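Local atomic coordinates of rhodopsin (Todarodes pacificus, PDB entry 2Z73), a protein that senses light in squid photoreceptors, where isomerization of its 11-cis retinal activates a G protein that signals through phospholipase C. Residues G42-I47 with A304-I309. Numbering follows the deposited sequence.
With RET (retinal), chain D.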
ATOM      1  N   GLY A  42      13.910  -0.622 -11.526  1.00 40.24           N
ATOM      2  CA  GLY A  42      14.542   0.679 -11.438  1.00 39.35           C
ATOM      3  C   GLY A  42      13.520   1.766 -11.713  1.00 40.47           C
ATOM      4  O   GLY A  42      13.526   2.829 -11.082  1.00 43.05           O
ATOM      5  N   ILE A  43      12.621   1.501 -12.651  1.00 41.53           N
ATOM      6  CA  ILE A  43      11.586   2.459 -12.995  1.00 42.94           C
ATOM      7  C   ILE A  43      10.511   2.496 -11.900  1.00 42.64           C
ATOM      8  O   ILE A  43       9.765   3.467 -11.791  1.00 45.32           O
ATOM      9  CB  ILE A  43      10.975   2.126 -14.386  1.00 44.48           C
ATOM     10  CG1 ILE A  43      12.042   2.351 -15.460  1.00 46.36           C
ATOM     11  CG2 ILE A  43       9.739   2.988 -14.660  1.00 44.21           C
ATOM     12  CD1 ILE A  43      11.533   2.297 -16.905  1.00 46.74           C
ATOM     13  N   CYS A  44      10.425   1.452 -11.083  1.00 42.72           N
ATOM     14  CA  CYS A  44       9.463   1.476  -9.988  1.00 43.12           C
ATOM     15  C   CYS A  44      10.100   2.347  -8.916  1.00 40.31           C
ATOM     16  O   CYS A  44       9.416   3.022  -8.148  1.00 38.72           O
ATOM     17  CB  CYS A  44       9.195   0.068  -9.436  1.00 46.94           C
ATOM     18  SG  CYS A  44       8.185  -0.990 -10.514  1.00 45.95           S
ATOM     19  N   GLY A  45      11.427   2.335  -8.876  1.00 39.02           N
ATOM     20  CA  GLY A  45      12.145   3.163  -7.925  1.00 40.03           C
ATOM     21  C   GLY A  45      11.897   4.630  -8.222  1.00 39.71           C
ATOM     22  O   GLY A  45      11.545   5.411  -7.340  1.00 39.18           O
ATOM     23  N   ILE A  46      12.074   5.008  -9.481  1.00 38.64           N
ATOM     24  CA  ILE A  46      11.861   6.393  -9.884  1.00 40.76           C
ATOM     25  C   ILE A  46      10.411   6.840  -9.648  1.00 42.46           C
ATOM     26  O   ILE A  46      10.160   7.817  -8.927  1.00 44.26           O
ATOM     27  CB  ILE A  46      12.207   6.596 -11.383  1.00 41.57           C
ATOM     28  CG1 ILE A  46      13.704   6.393 -11.606  1.00 40.50           C
ATOM     29  CG2 ILE A  46      11.792   7.984 -11.842  1.00 38.59           C
ATOM     30  CD1 ILE A  46      14.076   6.293 -13.075  1.00 41.85           C
ATOM     31  N   ILE A  47       9.461   6.132 -10.253  1.00 42.70           N
ATOM     32  CA  ILE A  47       8.061   6.492 -10.111  1.00 42.10           C
ATOM     33  C   ILE A  47       7.632   6.418  -8.662  1.00 42.72           C
ATOM     34  O   ILE A  47       6.995   7.344  -8.148  1.00 45.39           O
ATOM     35  CB  ILE A  47       7.158   5.582 -10.962  1.00 46.23           C
ATOM     36  CG1 ILE A  47       7.460   5.809 -12.451  1.00 49.00           C
ATOM     37  CG2 ILE A  47       5.689   5.864 -10.669  1.00 46.78           C
ATOM     38  CD1 ILE A  47       6.600   4.992 -13.402  1.00 49.16           C
ATOM     39  N   ALA A 304       4.136  -7.509  -7.663  1.00 51.48           N
ATOM     40  CA  ALA A 304       3.931  -7.148  -6.256  1.00 52.25           C
ATOM     41  C   ALA A 304       4.766  -5.926  -5.874  1.00 49.16           C
ATOM     42  O   ALA A 304       4.252  -4.978  -5.280  1.00 47.07           O
ATOM     43  CB  ALA A 304       4.267  -8.338  -5.333  1.00 49.96           C
ATOM     44  N   LYS A 305       6.046  -5.937  -6.230  1.00 45.57           N
ATOM     45  CA  LYS A 305       6.921  -4.815  -5.900  1.00 44.82           C
ATOM     46  C   LYS A 305       6.449  -3.463  -6.458  1.00 45.89           C
ATOM     47  O   LYS A 305       6.631  -2.425  -5.820  1.00 47.94           O
ATOM     48  CB  LYS A 305       8.344  -5.095  -6.388  1.00 40.04           C
ATOM     49  CG  LYS A 305       9.042  -6.228  -5.664  1.00 36.20           C
ATOM     50  CD  LYS A 305      10.537  -6.188  -5.918  1.00 33.05           C
ATOM     51  CE  LYS A 305      11.233  -7.462  -5.475  1.00 33.45           C
ATOM     52  NZ  LYS A 305      11.460  -7.568  -4.038  1.00 40.92           N
ATOM     53  N   ALA A 306       5.847  -3.477  -7.645  1.00 45.04           N
ATOM     54  CA  ALA A 306       5.372  -2.245  -8.256  1.00 42.98           C
ATOM     55  C   ALA A 306       4.171  -1.680  -7.504  1.00 42.38           C
ATOM     56  O   ALA A 306       3.861  -0.500  -7.614  1.00 43.83           O
ATOM     57  CB  ALA A 306       5.016  -2.486  -9.723  1.00 40.02           C
ATOM     58  N   SER A 307       3.501  -2.520  -6.721  1.00 44.58           N
ATOM     59  CA  SER A 307       2.339  -2.052  -5.965  1.00 43.22           C
ATOM     60  C   SER A 307       2.612  -0.736  -5.267  1.00 41.13           C
ATOM     61  O   SER A 307       1.772   0.137  -5.250  1.00 41.80           O
ATOM     62  CB  SER A 307       1.899  -3.083  -4.911  1.00 42.09           C
ATOM     63  OG  SER A 307       0.784  -2.612  -4.146  1.00 39.88           O
ATOM     64  N   ALA A 308       3.798  -0.593  -4.696  1.00 45.53           N
ATOM     65  CA  ALA A 308       4.134   0.623  -3.966  1.00 47.89           C
ATOM     66  C   ALA A 308       4.262   1.896  -4.810  1.00 49.44           C
ATOM     67  O   ALA A 308       4.616   2.949  -4.282  1.00 53.34           O
ATOM     68  CB  ALA A 308       5.413   0.406  -3.153  1.00 44.17           C
ATOM     69  N   ILE A 309       3.973   1.815  -6.104  1.00 46.36           N
ATOM     70  CA  ILE A 309       4.083   2.996  -6.954  1.00 45.55           C
ATOM     71  C   ILE A 309       2.738   3.393  -7.546  1.00 47.93           C
ATOM     72  O   ILE A 309       2.690   4.194  -8.483  1.00 51.06           O
ATOM     73  CB  ILE A 309       4.989   2.754  -8.163  1.00 43.51           C
ATOM     74  CG1 ILE A 309       4.230   1.893  -9.179  1.00 43.35           C
ATOM     75  CG2 ILE A 309       6.303   2.112  -7.714  1.00 45.55           C
ATOM     76  CD1 ILE A 309       4.790   1.904 -10.567  1.00 43.32           C
TER
HETATM   77  C1  RET D1000       2.404 -12.000   2.014  1.00 54.64           C
HETATM   78  C2  RET D1000       0.953 -11.904   1.460  1.00 56.03           C
HETATM   79  C3  RET D1000       0.623 -10.630   0.701  1.00 59.21           C
HETATM   80  C4  RET D1000       0.998  -9.358   1.482  1.00 58.46           C
HETATM   81  C5  RET D1000       2.410  -9.414   2.066  1.00 58.59           C
HETATM   82  C6  RET D1000       3.067 -10.594   2.311  1.00 57.36           C
HETATM   83  C7  RET D1000       4.479 -10.638   2.879  1.00 56.24           C
HETATM   84  C8  RET D1000       5.636 -10.275   2.172  1.00 54.05           C
HETATM   85  C9  RET D1000       7.047 -10.186   2.572  1.00 52.16           C
HETATM   86  C10 RET D1000       7.846  -9.767   1.582  1.00 49.84           C
HETATM   87  C11 RET D1000       9.264  -9.480   1.555  1.00 47.63           C
HETATM   88  C12 RET D1000      10.016  -9.054   0.495  1.00 49.35           C
HETATM   89  C13 RET D1000       9.759  -8.850  -0.983  1.00 46.46           C
HETATM   90  C14 RET D1000      10.732  -8.310  -1.778  1.00 41.26           C
HETATM   91  C15 RET D1000      10.569  -8.096  -3.221  1.00 39.18           C
HETATM   92  C16 RET D1000       2.401 -12.868   3.272  1.00 52.61           C
HETATM   93  C17 RET D1000       3.206 -12.810   0.944  1.00 51.45           C
HETATM   94  C18 RET D1000       2.923  -8.018   2.304  1.00 58.95           C
HETATM   95  C19 RET D1000       7.472 -10.508   3.991  1.00 49.13           C
HETATM   96  C20 RET D1000       8.375  -9.281  -1.516  1.00 45.59           C
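Cys-44 and Ile-47, one turn apart on transmembrane helix 1, pack against Ala-306 and Ile-309 of transmembrane helix 7 in a small, buried contact. Its side-chain contacts are apolar and no hydrogen bond joins the two segments; the one polar atom touched is a backbone carbonyl oxygen, met by a methyl. The sulfur of Cys-44 reaches across to the methyl of Ala-306, SG to CB 3.6 Å, and also lies against the CA of that residue. It gets there with SG turned beside its own backbone N and opposite the carbonyl carbon (chi1 -73°). Ile-309 touches both residues of helix 1, Cys-44 through CG2 and Ile-47 through CB. The CG2 methyl of Ile-309 lies 3.3 Å from Cys-44 O and 3.9 Å from Cys-44 CB. Ile-47 meets Ile-309 through its short branch: Ile-47 CG2 sits 4.1 Å from Ile-309 CB, the two side chains crossing at a slant. Ile-47 also borders bound docosane and palmitic acid, so this edge of the contact adjoins lipid-like chains.

Covalent chemistry lies on another side of residues 304-309. The chain of Lys-305, extended up to a bend at its last torsion (chi4 -78°), carries NZ away from helix 1 to retinal, where Lys-305 NZ and retinal C15 are 1.3 Å apart in the Schiff base linkage. Tyr-111 is hydrogen-bonded to this nitrogen.

Polar bonds to other helices hold residues 304-309: Ser-307 OG pairs with Gln-269 NE2 of helix 246-286, and Ala-308 O with Asn-52 ND2, further along helix 1. Such packing of helix 1 against helix 7, beside the lysine that bears the chromophore, belongs to the seven-helix bundle of the opsins, class A G-protein-coupled receptors.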